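Local structure of regulatory protein BlaR1 (Bacillus licheniformis, 1NRF) at residues G36-N41 against S157-V162; A60-Y65 against Y148-S153; W214-V219 against F227-I232. The protein probably senses beta-lactam antibiotics outside the cell through acylation of a serine in this C-terminal domain and transmits the signal to the cytoplasm. All blocks are in the same frame, centred on the assembly; numbering follows the deposited sequence.

Contact 1 of 3, residues G36-N41 against S157-V162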
ATOM      1  N   GLY A  36       8.655  -9.222   6.859  1.00 34.93           N
ATOM      2  CA  GLY A  36       9.714  -8.241   6.869  1.00 34.43           C
ATOM      3  C   GLY A  36       9.260  -6.852   7.232  1.00 34.66           C
ATOM      4  O   GLY A  36       8.061  -6.561   7.305  1.00 36.61           O
ATOM      5  N   PHE A  37      10.242  -5.984   7.449  1.00 33.87           N
ATOM      6  CA  PHE A  37       9.986  -4.607   7.815  1.00 30.24           C
ATOM      7  C   PHE A  37      11.031  -3.685   7.198  1.00 29.50           C
ATOM      8  O   PHE A  37      12.235  -3.868   7.393  1.00 29.63           O
ATOM      9  CB  PHE A  37      10.014  -4.477   9.337  1.00 30.41           C
ATOM     10  CG  PHE A  37       9.920  -3.069   9.829  1.00 31.39           C
ATOM     11  CD1 PHE A  37       8.701  -2.399   9.839  1.00 33.48           C
ATOM     12  CD2 PHE A  37      11.052  -2.412  10.307  1.00 32.11           C
ATOM     13  CE1 PHE A  37       8.607  -1.091  10.326  1.00 32.08           C
ATOM     14  CE2 PHE A  37      10.974  -1.110  10.793  1.00 31.76           C
ATOM     15  CZ  PHE A  37       9.748  -0.447  10.805  1.00 33.07           C
ATOM     16  N   VAL A  38      10.561  -2.707   6.433  1.00 26.52           N
ATOM     17  CA  VAL A  38      11.440  -1.728   5.828  1.00 23.66           C
ATOM     18  C   VAL A  38      10.994  -0.342   6.273  1.00 25.59           C
ATOM     19  O   VAL A  38       9.828   0.027   6.110  1.00 25.41           O
ATOM     20  CB  VAL A  38      11.391  -1.756   4.287  1.00 22.89           C
ATOM     21  CG1 VAL A  38      12.384  -0.759   3.725  1.00 19.13           C
ATOM     22  CG2 VAL A  38      11.699  -3.149   3.766  1.00 23.68           C
ATOM     23  N   LEU A  39      11.915   0.411   6.864  1.00 26.12           N
ATOM     24  CA  LEU A  39      11.634   1.781   7.279  1.00 28.10           C
ATOM     25  C   LEU A  39      12.681   2.687   6.626  1.00 29.72           C
ATOM     26  O   LEU A  39      13.855   2.318   6.540  1.00 32.03           O
ATOM     27  CB  LEU A  39      11.718   1.908   8.789  1.00 28.51           C
ATOM     28  CG  LEU A  39      11.657   3.340   9.321  1.00 30.11           C
ATOM     29  CD1 LEU A  39      10.208   3.822   9.349  1.00 28.31           C
ATOM     30  CD2 LEU A  39      12.259   3.376  10.716  1.00 26.29           C
ATOM     31  N   PHE A  40      12.265   3.860   6.155  1.00 30.52           N
ATOM     32  CA  PHE A  40      13.199   4.791   5.529  1.00 29.96           C
ATOM     33  C   PHE A  40      13.155   6.193   6.124  1.00 31.30           C
ATOM     34  O   PHE A  40      12.121   6.869   6.077  1.00 31.01           O
ATOM     35  CB  PHE A  40      12.953   4.874   4.019  1.00 29.96           C
ATOM     36  CG  PHE A  40      13.905   5.800   3.295  1.00 30.03           C
ATOM     37  CD1 PHE A  40      13.467   7.037   2.807  1.00 28.84           C
ATOM     38  CD2 PHE A  40      15.243   5.446   3.121  1.00 27.20           C
ATOM     39  CE1 PHE A  40      14.352   7.906   2.159  1.00 29.02           C
ATOM     40  CE2 PHE A  40      16.133   6.305   2.477  1.00 27.87           C
ATOM     41  CZ  PHE A  40      15.684   7.543   1.994  1.00 26.57           C
ATOM     42  N   ASN A  41      14.293   6.619   6.677  1.00 31.91           N
ATOM     43  CA  ASN A  41      14.440   7.944   7.278  1.00 32.51           C
ATOM     44  C   ASN A  41      14.954   8.904   6.197  1.00 32.71           C
ATOM     45  O   ASN A  41      16.110   8.828   5.789  1.00 30.14           O
ATOM     46  CB  ASN A  41      15.437   7.883   8.439  1.00 30.59           C
ATOM     47  CG  ASN A  41      15.460   9.161   9.265  1.00 31.07           C
ATOM     48  OD1 ASN A  41      15.377  10.266   8.723  1.00 31.54           O
ATOM     49  ND2 ASN A  41      15.592   9.014  10.582  1.00 27.94           N
ATOM     50  N   SER A 157       8.312  -5.621  -4.098  1.00 26.96           N
ATOM     51  CA  SER A 157       8.899  -5.977  -2.813  1.00 27.54           C
ATOM     52  C   SER A 157       8.634  -4.926  -1.765  1.00 26.05           C
ATOM     53  O   SER A 157       8.322  -3.789  -2.092  1.00 29.45           O
ATOM     54  CB  SER A 157      10.415  -6.146  -2.945  1.00 29.11           C
ATOM     55  OG  SER A 157      11.042  -4.886  -3.129  1.00 29.66           O
ATOM     56  N   PRO A 158       8.732  -5.300  -0.480  1.00 27.35           N
ATOM     57  CA  PRO A 158       8.508  -4.339   0.613  1.00 25.60           C
ATOM     58  C   PRO A 158       9.434  -3.122   0.441  1.00 26.12           C
ATOM     59  O   PRO A 158       9.047  -1.988   0.698  1.00 27.19           O
ATOM     60  CB  PRO A 158       8.856  -5.153   1.853  1.00 25.43           C
ATOM     61  CG  PRO A 158       8.384  -6.534   1.476  1.00 26.08           C
ATOM     62  CD  PRO A 158       8.847  -6.679   0.039  1.00 25.06           C
ATOM     63  N   LEU A 159      10.659  -3.380  -0.012  1.00 27.59           N
ATOM     64  CA  LEU A 159      11.657  -2.337  -0.240  1.00 27.38           C
ATOM     65  C   LEU A 159      11.233  -1.464  -1.419  1.00 27.53           C
ATOM     66  O   LEU A 159      11.347  -0.231  -1.374  1.00 27.84           O
ATOM     67  CB  LEU A 159      13.020  -2.975  -0.527  1.00 26.98           C
ATOM     68  CG  LEU A 159      14.176  -2.010  -0.787  1.00 26.56           C
ATOM     69  CD1 LEU A 159      14.365  -1.101   0.414  1.00 27.25           C
ATOM     70  CD2 LEU A 159      15.443  -2.800  -1.070  1.00 24.24           C
ATOM     71  N   GLU A 160      10.749  -2.105  -2.478  1.00 25.79           N
ATOM     72  CA  GLU A 160      10.285  -1.375  -3.651  1.00 24.64           C
ATOM     73  C   GLU A 160       9.082  -0.506  -3.277  1.00 24.30           C
ATOM     74  O   GLU A 160       8.952   0.626  -3.739  1.00 26.11           O
ATOM     75  CB  GLU A 160       9.911  -2.347  -4.766  1.00 25.85           C
ATOM     76  CG  GLU A 160      11.088  -2.801  -5.624  1.00 30.43           C
ATOM     77  CD  GLU A 160      10.716  -3.913  -6.614  1.00 35.23           C
ATOM     78  OE1 GLU A 160      11.491  -4.142  -7.560  1.00 36.50           O
ATOM     79  OE2 GLU A 160       9.661  -4.568  -6.447  1.00 37.54           O
ATOM     80  N   GLN A 161       8.209  -1.037  -2.436  1.00 22.84           N
ATOM     81  CA  GLN A 161       7.037  -0.292  -1.987  1.00 25.91           C
ATOM     82  C   GLN A 161       7.474   1.046  -1.364  1.00 26.03           C
ATOM     83  O   GLN A 161       6.965   2.105  -1.739  1.00 25.91           O
ATOM     84  CB  GLN A 161       6.251  -1.109  -0.947  1.00 26.98           C
ATOM     85  CG  GLN A 161       5.539  -2.351  -1.472  1.00 27.80           C
ATOM     86  CD  GLN A 161       4.111  -2.072  -1.944  1.00 29.77           C
ATOM     87  OE1 GLN A 161       3.258  -2.962  -1.931  1.00 29.13           O
ATOM     88  NE2 GLN A 161       3.854  -0.841  -2.371  1.00 24.67           N
ATOM     89  N   VAL A 162       8.413   0.990  -0.416  1.00 25.20           N
ATOM     90  CA  VAL A 162       8.920   2.191   0.256  1.00 23.58           C
ATOM     91  C   VAL A 162       9.498   3.194  -0.737  1.00 25.66           C
ATOM     92  O   VAL A 162       9.159   4.380  -0.698  1.00 27.33           O
ATOM     93  CB  VAL A 162      10.024   1.845   1.324  1.00 24.29           C
ATOM     94  CG1 VAL A 162      10.791   3.105   1.722  1.00 21.29           C
ATOM     95  CG2 VAL A 162       9.383   1.206   2.575  1.00 19.04           C
TER
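The phenyl ring of Phe40 meets Val162 CG1 obliquely. The closer touch is further back, Phe40 CB to Val162 CG1 at 3.6 Å. With CG anti to the backbone N (chi1 -179°), the ring is carried away from the helix, and it meets the ring of Tyr47. The pyrrolidine of Pro158 offers its CB, 4.0 Å from Val38 CG2. Val38 is thus shared by three residues: its two methyls diverge, CG2 toward Pro158 and CG1 to both Leu159 CD1 (3.9 Å) and Val162 CG2 (3.8 Å). No hydrogen bond crosses, so the side chains meet by apolar packing. The helix start is fixed separately by a capping box: Glu160 N donates to Ser157 OG at 2.9 Å, and Ser157 N returns a bond to Glu160 OE2, while OE1 of that carboxylate forms a salt bridge with Arg58. The short segment axes run 25° apart, 8.3 Å at closest approach, which lays the first turn of helix 158-170 almost along strand 33-41. Strands 225-234 and 46-50 flank that strand; Pro158 and Val162 also rest on His231 and Phe227 of the former, and Leu159 on Tyr47 of the latter.

Contact 2 of 3, residues A60-Y65 against Y148-S153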
ATOM      1  N   ALA A  60       2.419 -10.368  -4.425  1.00 25.73           N
ATOM      2  CA  ALA A  60       1.304  -9.681  -5.042  1.00 28.57           C
ATOM      3  C   ALA A  60       1.027  -8.471  -4.132  1.00 28.12           C
ATOM      4  O   ALA A  60       0.954  -8.602  -2.911  1.00 27.04           O
ATOM      5  CB  ALA A  60       0.087 -10.596  -5.110  1.00 27.34           C
ATOM      6  N   PRO A  61       0.885  -7.280  -4.719  1.00 28.94           N
ATOM      7  CA  PRO A  61       0.620  -6.073  -3.924  1.00 27.34           C
ATOM      8  C   PRO A  61      -0.742  -6.039  -3.223  1.00 26.49           C
ATOM      9  O   PRO A  61      -0.894  -5.401  -2.177  1.00 26.90           O
ATOM     10  CB  PRO A  61       0.777  -4.956  -4.947  1.00 26.80           C
ATOM     11  CG  PRO A  61       0.322  -5.619  -6.235  1.00 28.68           C
ATOM     12  CD  PRO A  61       0.991  -6.966  -6.156  1.00 27.78           C
ATOM     13  N   ALA A  62      -1.723  -6.726  -3.796  1.00 27.27           N
ATOM     14  CA  ALA A  62      -3.078  -6.769  -3.244  1.00 26.18           C
ATOM     15  C   ALA A  62      -3.631  -5.348  -3.048  1.00 25.45           C
ATOM     16  O   ALA A  62      -3.280  -4.435  -3.798  1.00 25.18           O
ATOM     17  CB  ALA A  62      -3.084  -7.540  -1.926  1.00 23.44           C
ATOM     18  N   SER A  63      -4.486  -5.147  -2.052  1.00 25.19           N
ATOM     19  CA  SER A  63      -5.038  -3.810  -1.830  1.00 25.97           C
ATOM     20  C   SER A  63      -4.027  -2.665  -1.654  1.00 27.08           C
ATOM     21  O   SER A  63      -4.430  -1.510  -1.668  1.00 26.43           O
ATOM     22  CB  SER A  63      -5.982  -3.802  -0.633  1.00 26.26           C
ATOM     23  OG  SER A  63      -7.272  -4.224  -1.002  1.00 24.42           O
ATOM     24  N   THR A  64      -2.735  -2.958  -1.480  1.00 26.81           N
ATOM     25  CA  THR A  64      -1.765  -1.861  -1.330  1.00 26.81           C
ATOM     26  C   THR A  64      -1.667  -1.081  -2.631  1.00 26.67           C
ATOM     27  O   THR A  64      -1.325   0.101  -2.638  1.00 25.45           O
ATOM     28  CB  THR A  64      -0.308  -2.348  -0.959  1.00 26.87           C
ATOM     29  OG1 THR A  64       0.261  -3.105  -2.038  1.00 22.11           O
ATOM     30  CG2 THR A  64      -0.331  -3.173   0.306  1.00 23.79           C
ATOM     31  N   TYR A  65      -1.992  -1.751  -3.729  1.00 25.94           N
ATOM     32  CA  TYR A  65      -1.901  -1.143  -5.044  1.00 27.63           C
ATOM     33  C   TYR A  65      -3.000  -0.105  -5.352  1.00 28.60           C
ATOM     34  O   TYR A  65      -2.858   0.712  -6.270  1.00 28.55           O
ATOM     35  CB  TYR A  65      -1.902  -2.256  -6.105  1.00 28.16           C
ATOM     36  CG  TYR A  65      -1.775  -1.724  -7.498  1.00 27.45           C
ATOM     37  CD1 TYR A  65      -0.559  -1.227  -7.955  1.00 26.66           C
ATOM     38  CD2 TYR A  65      -2.892  -1.615  -8.322  1.00 25.91           C
ATOM     39  CE1 TYR A  65      -0.456  -0.620  -9.191  1.00 27.97           C
ATOM     40  CE2 TYR A  65      -2.807  -1.012  -9.565  1.00 28.97           C
ATOM     41  CZ  TYR A  65      -1.583  -0.510  -9.993  1.00 29.38           C
ATOM     42  OH  TYR A  65      -1.484   0.116 -11.208  1.00 28.01           O
ATOM     43  N   TYR A 148      -4.861  -8.282 -11.865  1.00 40.90           N
ATOM     44  CA  TYR A 148      -3.400  -8.298 -12.000  1.00 38.68           C
ATOM     45  C   TYR A 148      -2.655  -7.989 -10.710  1.00 39.75           C
ATOM     46  O   TYR A 148      -1.530  -8.450 -10.508  1.00 39.11           O
ATOM     47  CB  TYR A 148      -2.940  -7.301 -13.073  1.00 34.73           C
ATOM     48  CG  TYR A 148      -3.368  -5.857 -12.854  1.00 32.07           C
ATOM     49  CD1 TYR A 148      -4.649  -5.429 -13.183  1.00 31.62           C
ATOM     50  CD2 TYR A 148      -2.467  -4.909 -12.361  1.00 30.76           C
ATOM     51  CE1 TYR A 148      -5.027  -4.092 -13.036  1.00 30.77           C
ATOM     52  CE2 TYR A 148      -2.827  -3.577 -12.208  1.00 27.70           C
ATOM     53  CZ  TYR A 148      -4.107  -3.171 -12.547  1.00 32.55           C
ATOM     54  OH  TYR A 148      -4.471  -1.848 -12.393  1.00 34.27           O
ATOM     55  N   TRP A 149      -3.300  -7.210  -9.849  0.70 39.33           N
ATOM     56  CA  TRP A 149      -2.725  -6.795  -8.578  0.70 39.74           C
ATOM     57  C   TRP A 149      -3.096  -7.727  -7.430  0.70 39.82           C
ATOM     58  O   TRP A 149      -2.799  -7.440  -6.265  0.70 40.07           O
ATOM     59  CB  TRP A 149      -3.187  -5.371  -8.258  0.70 39.24           C
ATOM     60  CG  TRP A 149      -4.647  -5.200  -8.452  0.70 39.32           C
ATOM     61  CD1 TRP A 149      -5.295  -4.961  -9.627  0.70 39.76           C
ATOM     62  CD2 TRP A 149      -5.662  -5.344  -7.455  0.70 41.46           C
ATOM     63  NE1 TRP A 149      -6.654  -4.952  -9.429  0.70 40.45           N
ATOM     64  CE2 TRP A 149      -6.909  -5.184  -8.104  0.70 41.15           C
ATOM     65  CE3 TRP A 149      -5.640  -5.596  -6.075  0.70 40.60           C
ATOM     66  CZ2 TRP A 149      -8.126  -5.266  -7.421  0.70 41.66           C
ATOM     67  CZ3 TRP A 149      -6.848  -5.678  -5.392  0.70 40.85           C
ATOM     68  CH2 TRP A 149      -8.077  -5.514  -6.068  0.70 42.58           C
ATOM     69  N   LEU A 150      -3.743  -8.840  -7.760  1.00 40.25           N
ATOM     70  CA  LEU A 150      -4.157  -9.814  -6.758  1.00 38.78           C
ATOM     71  C   LEU A 150      -3.764 -11.241  -7.092  1.00 38.42           C
ATOM     72  O   LEU A 150      -3.440 -12.018  -6.195  1.00 38.83           O
ATOM     73  CB  LEU A 150      -5.675  -9.761  -6.555  1.00 40.17           C
ATOM     74  CG  LEU A 150      -6.249  -8.834  -5.481  1.00 42.57           C
ATOM     75  CD1 LEU A 150      -7.772  -8.815  -5.578  1.00 42.90           C
ATOM     76  CD2 LEU A 150      -5.812  -9.310  -4.089  1.00 44.14           C
ATOM     77  N   ASP A 151      -3.792 -11.586  -8.378  1.00 38.41           N
ATOM     78  CA  ASP A 151      -3.474 -12.946  -8.813  1.00 37.15           C
ATOM     79  C   ASP A 151      -1.991 -13.316  -8.822  1.00 37.81           C
ATOM     80  O   ASP A 151      -1.631 -14.464  -9.105  1.00 37.87           O
ATOM     81  CB  ASP A 151      -4.084 -13.208 -10.191  1.00 36.52           C
ATOM     82  CG  ASP A 151      -3.483 -12.340 -11.279  1.00 38.10           C
ATOM     83  OD1 ASP A 151      -4.091 -12.302 -12.372  1.00 39.24           O
ATOM     84  OD2 ASP A 151      -2.419 -11.707 -11.060  1.00 33.34           O
ATOM     85  N   GLY A 152      -1.126 -12.353  -8.528  1.00 36.12           N
ATOM     86  CA  GLY A 152       0.287 -12.665  -8.492  1.00 35.35           C
ATOM     87  C   GLY A 152       1.058 -12.438  -9.771  1.00 35.40           C
ATOM     88  O   GLY A 152       2.215 -12.861  -9.880  1.00 35.03           O
ATOM     89  N   SER A 153       0.424 -11.800 -10.751  1.00 34.27           N
ATOM     90  CA  SER A 153       1.115 -11.492 -11.998  1.00 31.85           C
ATOM     91  C   SER A 153       2.007 -10.294 -11.647  1.00 30.71           C
ATOM     92  O   SER A 153       3.225 -10.339 -11.805  1.00 29.75           O
ATOM     93  CB  SER A 153       0.104 -11.136 -13.094  1.00 30.83           C
ATOM     94  OG  SER A 153      -0.862 -10.211 -12.629  1.00 29.95           O
TER
HETATM   95  O   HOH W   1      -3.884   0.965 -11.927  1.00 38.31           O
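Ala60 starts the contact by turning its CB to the backbone of the other loop, 4.0 Å from both Leu150 O and Gly152 CA. Pro61 follows with the tip of its ring, CG lying 3.6 Å from Trp149 O. Its own carbonyl O is gripped twice by Thr64, through N and OG1, both arriving from the same face of the carbonyl plane. At Ala62 the backbones join: its N gives Trp149 O a bond of 2.8 Å, weak, with an N-H...O angle of 126°. Phi is positive here (55°), an uncommon value for alanine, and Leu150 CD2 reaches Ala62 CB at 3.9 Å. CB of Ser63 leaves the backbone away from the 148-153 loop, and its OG hydrogen-bonds to Lys66 NZ; Ser63 N lies at the edge of the Trp149 indole, near the ring plane, in one of two deposited conformers. Tyr65, with CG anti to its backbone N, extends toward the loop. Its CD2 packs on Trp149 CB at 3.8 Å, the near-parallel rings slid apart so that they barely overlap. The edge of Tyr148 addresses the Tyr65 face in an offset edge-to-face pair, planes at 74°, with CE2 to CE2 at 3.7 Å. One water joins the two phenols, 2.6 Å from Tyr65 OH and donating to Tyr148 OH, which also bonds Asp120. Ser63, the acyl-ester serine by similarity, followed three residues on by Lys66 at a helix start, is consistent with the SxxK motif of the penicillin-recognising serine enzymes, and the Tyr65-Tyr148-Trp149 aromatic cluster lies next to it.

Contact 3 of 3, residues W214-V219 against F227-I232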
ATOM      1  N   TRP A 214      -0.143  -7.079   3.983  1.00 28.20           N
ATOM      2  CA  TRP A 214       0.650  -5.894   3.677  1.00 26.86           C
ATOM      3  C   TRP A 214       0.170  -4.673   4.448  1.00 26.31           C
ATOM      4  O   TRP A 214      -1.020  -4.501   4.701  1.00 26.74           O
ATOM      5  CB  TRP A 214       0.521  -5.483   2.209  1.00 25.35           C
ATOM      6  CG  TRP A 214       1.363  -6.137   1.168  1.00 23.44           C
ATOM      7  CD1 TRP A 214       0.919  -6.963   0.176  1.00 21.56           C
ATOM      8  CD2 TRP A 214       2.732  -5.833   0.851  1.00 23.20           C
ATOM      9  NE1 TRP A 214       1.910  -7.175  -0.747  1.00 24.24           N
ATOM     10  CE2 TRP A 214       3.035  -6.497  -0.364  1.00 23.30           C
ATOM     11  CE3 TRP A 214       3.729  -5.060   1.469  1.00 22.23           C
ATOM     12  CZ2 TRP A 214       4.297  -6.410  -0.980  1.00 22.11           C
ATOM     13  CZ3 TRP A 214       4.986  -4.974   0.860  1.00 21.54           C
ATOM     14  CH2 TRP A 214       5.256  -5.646  -0.354  1.00 22.24           C
ATOM     15  N   PHE A 215       1.114  -3.818   4.804  1.00 26.29           N
ATOM     16  CA  PHE A 215       0.796  -2.553   5.430  1.00 25.01           C
ATOM     17  C   PHE A 215       1.947  -1.618   5.104  1.00 25.00           C
ATOM     18  O   PHE A 215       3.050  -1.744   5.646  1.00 24.03           O
ATOM     19  CB  PHE A 215       0.587  -2.645   6.939  1.00 23.63           C
ATOM     20  CG  PHE A 215       0.086  -1.362   7.527  1.00 23.65           C
ATOM     21  CD1 PHE A 215      -1.077  -0.781   7.036  1.00 24.17           C
ATOM     22  CD2 PHE A 215       0.827  -0.674   8.480  1.00 25.17           C
ATOM     23  CE1 PHE A 215      -1.492   0.476   7.475  1.00 27.64           C
ATOM     24  CE2 PHE A 215       0.426   0.584   8.933  1.00 26.57           C
ATOM     25  CZ  PHE A 215      -0.738   1.166   8.425  1.00 27.79           C
ATOM     26  N   ILE A 216       1.678  -0.704   4.180  1.00 22.92           N
ATOM     27  CA  ILE A 216       2.661   0.259   3.727  1.00 24.57           C
ATOM     28  C   ILE A 216       2.130   1.651   4.000  1.00 25.38           C
ATOM     29  O   ILE A 216       0.943   1.828   4.240  1.00 25.69           O
ATOM     30  CB  ILE A 216       2.930   0.109   2.201  1.00 25.03           C
ATOM     31  CG1 ILE A 216       1.715   0.593   1.390  1.00 23.29           C
ATOM     32  CG2 ILE A 216       3.220  -1.346   1.877  1.00 22.77           C
ATOM     33  CD1 ILE A 216       1.914   0.513  -0.119  1.00 20.33           C
ATOM     34  N   GLY A 217       3.017   2.637   3.961  1.00 25.97           N
ATOM     35  CA  GLY A 217       2.603   4.000   4.206  1.00 27.29           C
ATOM     36  C   GLY A 217       3.750   4.836   4.730  1.00 29.06           C
ATOM     37  O   GLY A 217       4.917   4.493   4.563  1.00 28.56           O
ATOM     38  N   TYR A 218       3.423   5.948   5.370  1.00 29.51           N
ATOM     39  CA  TYR A 218       4.458   6.809   5.901  1.00 30.11           C
ATOM     40  C   TYR A 218       3.982   7.630   7.098  1.00 30.82           C
ATOM     41  O   TYR A 218       2.788   7.715   7.393  1.00 28.28           O
ATOM     42  CB  TYR A 218       4.989   7.717   4.781  1.00 27.95           C
ATOM     43  CG  TYR A 218       3.898   8.316   3.939  1.00 28.45           C
ATOM     44  CD1 TYR A 218       3.256   9.492   4.327  1.00 28.94           C
ATOM     45  CD2 TYR A 218       3.449   7.669   2.785  1.00 26.81           C
ATOM     46  CE1 TYR A 218       2.190  10.007   3.589  1.00 28.90           C
ATOM     47  CE2 TYR A 218       2.383   8.173   2.047  1.00 26.74           C
ATOM     48  CZ  TYR A 218       1.759   9.340   2.453  1.00 26.42           C
ATOM     49  OH  TYR A 218       0.693   9.830   1.744  1.00 28.25           O
ATOM     50  N   VAL A 219       4.943   8.193   7.811  1.00 32.45           N
ATOM     51  CA  VAL A 219       4.645   9.028   8.962  1.00 33.90           C
ATOM     52  C   VAL A 219       5.237  10.400   8.682  1.00 33.97           C
ATOM     53  O   VAL A 219       6.422  10.527   8.339  1.00 33.06           O
ATOM     54  CB  VAL A 219       5.269   8.465  10.259  1.00 33.49           C
ATOM     55  CG1 VAL A 219       5.059   9.450  11.402  1.00 35.86           C
ATOM     56  CG2 VAL A 219       4.638   7.119  10.603  1.00 36.52           C
ATOM     57  N   PHE A 227       9.058   6.480   5.687  1.00 29.55           N
ATOM     58  CA  PHE A 227       8.344   5.592   4.779  1.00 28.12           C
ATOM     59  C   PHE A 227       8.556   4.170   5.263  1.00 27.61           C
ATOM     60  O   PHE A 227       9.675   3.779   5.573  1.00 27.79           O
ATOM     61  CB  PHE A 227       8.867   5.751   3.348  1.00 29.87           C
ATOM     62  CG  PHE A 227       8.611   7.110   2.755  1.00 29.58           C
ATOM     63  CD1 PHE A 227       9.537   8.137   2.905  1.00 29.15           C
ATOM     64  CD2 PHE A 227       7.429   7.368   2.071  1.00 29.13           C
ATOM     65  CE1 PHE A 227       9.292   9.396   2.387  1.00 29.31           C
ATOM     66  CE2 PHE A 227       7.171   8.624   1.549  1.00 30.16           C
ATOM     67  CZ  PHE A 227       8.106   9.645   1.707  1.00 31.36           C
ATOM     68  N   PHE A 228       7.481   3.391   5.327  1.00 27.50           N
ATOM     69  CA  PHE A 228       7.575   2.020   5.816  1.00 26.58           C
ATOM     70  C   PHE A 228       6.714   1.013   5.050  1.00 26.95           C
ATOM     71  O   PHE A 228       5.722   1.360   4.409  1.00 27.94           O
ATOM     72  CB  PHE A 228       7.174   1.972   7.294  1.00 26.04           C
ATOM     73  CG  PHE A 228       5.768   2.419   7.536  1.00 24.84           C
ATOM     74  CD1 PHE A 228       5.475   3.758   7.734  1.00 23.62           C
ATOM     75  CD2 PHE A 228       4.716   1.503   7.486  1.00 28.46           C
ATOM     76  CE1 PHE A 228       4.150   4.190   7.876  1.00 22.74           C
ATOM     77  CE2 PHE A 228       3.390   1.921   7.625  1.00 25.89           C
ATOM     78  CZ  PHE A 228       3.109   3.272   7.820  1.00 24.80           C
ATOM     79  N   ALA A 229       7.101  -0.248   5.145  1.00 26.06           N
ATOM     80  CA  ALA A 229       6.384  -1.319   4.495  1.00 25.82           C
ATOM     81  C   ALA A 229       6.649  -2.600   5.268  1.00 26.37           C
ATOM     82  O   ALA A 229       7.794  -2.931   5.582  1.00 26.44           O
ATOM     83  CB  ALA A 229       6.843  -1.462   3.038  1.00 27.25           C
ATOM     84  N   VAL A 230       5.573  -3.300   5.591  1.00 24.73           N
ATOM     85  CA  VAL A 230       5.650  -4.555   6.306  1.00 25.96           C
ATOM     86  C   VAL A 230       4.918  -5.603   5.485  1.00 27.79           C
ATOM     87  O   VAL A 230       3.813  -5.348   4.998  1.00 27.65           O
ATOM     88  CB  VAL A 230       4.958  -4.467   7.690  1.00 25.97           C
ATOM     89  CG1 VAL A 230       4.710  -5.857   8.241  1.00 29.20           C
ATOM     90  CG2 VAL A 230       5.819  -3.681   8.659  1.00 29.45           C
ATOM     91  N   HIS A 231       5.538  -6.767   5.299  1.00 27.05           N
ATOM     92  CA  HIS A 231       4.871  -7.842   4.587  1.00 27.40           C
ATOM     93  C   HIS A 231       4.956  -9.077   5.453  1.00 27.29           C
ATOM     94  O   HIS A 231       6.032  -9.412   5.947  1.00 27.73           O
ATOM     95  CB  HIS A 231       5.503  -8.118   3.226  1.00 27.32           C
ATOM     96  CG  HIS A 231       4.861  -9.263   2.500  1.00 26.50           C
ATOM     97  ND1 HIS A 231       5.194 -10.581   2.742  1.00 25.40           N
ATOM     98  CD2 HIS A 231       3.846  -9.291   1.606  1.00 25.07           C
ATOM     99  CE1 HIS A 231       4.408 -11.368   2.033  1.00 23.15           C
ATOM    100  NE2 HIS A 231       3.581 -10.610   1.336  1.00 27.28           N
ATOM    101  N   ILE A 232       3.823  -9.753   5.631  1.00 27.73           N
ATOM    102  CA  ILE A 232       3.767 -10.943   6.473  1.00 28.35           C
ATOM    103  C   ILE A 232       3.142 -12.180   5.831  1.00 32.28           C
ATOM    104  O   ILE A 232       2.508 -12.120   4.771  1.00 32.89           O
ATOM    105  CB  ILE A 232       2.976 -10.666   7.767  1.00 28.05           C
ATOM    106  CG1 ILE A 232       1.511 -10.378   7.425  1.00 27.26           C
ATOM    107  CG2 ILE A 232       3.585  -9.493   8.521  1.00 23.16           C
ATOM    108  CD1 ILE A 232       0.596 -10.282   8.641  1.00 28.51           C
TER
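Trp214-Val219 and Phe227-Ile232 run antiparallel, their axes 178° apart and 4.7 Å at closest approach, held by four backbone bonds in two hydrogen-bonded pairs, Phe215 with Val230 and Gly217 with Phe228. They are the two arms of a beta hairpin in the middle of the mixed sheet of this penicillin-binding domain. The side chains divide between the two faces of the sheet. On the face bearing Trp214, Ile216 and Tyr218, His231 sets its ring edge toward the indole face, planes at 78°; CD2 lies 3.5 Å from Trp214 CE2, while CB sits over the six-membered ring as a CH-pi contact. Trp214 NE1 has its polar partner elsewhere, in Ala60 O. Further along, Ile216 CG2 packs against Ala229 CB at 3.8 Å, and Tyr218 CB touches Phe227 CD2 at 3.7 Å, the two rings oblique to each other and both meeting Tyr169 edge to face. Ile216 also leans on Gln161 and Leu165 of helix 158-170. The other face carries Phe215, Phe228 and Val230, with helix 239-253 supplying Ala244 and Ala247 against Phe215. Phe215 CE2 comes to the edge of the Phe228 ring, 3.5 Å from its CE2. Phe228 takes the position of CG between backbone N and carbonyl carbon (chi1 61°), which swings the ring back across the neighbouring strand and over the Gly217 backbone. Gly217 O stands 3.3 Å above the plane of the Phe228 ring, offset toward its rim, and the backbone at Gly217 adopts a conformation that glycine allows. Gly217 CA faces the Phe228 ring as a CH-pi donor, 4.1 Å from its centroid.

From the N terminus, the first segment met is 36-41, on strand 33-41, and contact 1 closes a loop of 115 residues when the chain returns at helix 158-170. Contact 2 falls within that loop, closing a shorter one of 82 residues, about half helical and with no strand. Contact 3 comes afterwards in series, a hairpin with seven intervening residues; none of the three cross. Contacts 1 and 3 share the sheet, where Phe40 N and Gly36 N probably bond to Phe227 O and His231 O. Contact 2 joins the loop before helix 66-76 to the loop between helices 125-134 and 158-170, and reaches the others where Thr64 meets Gln161 and Ile216.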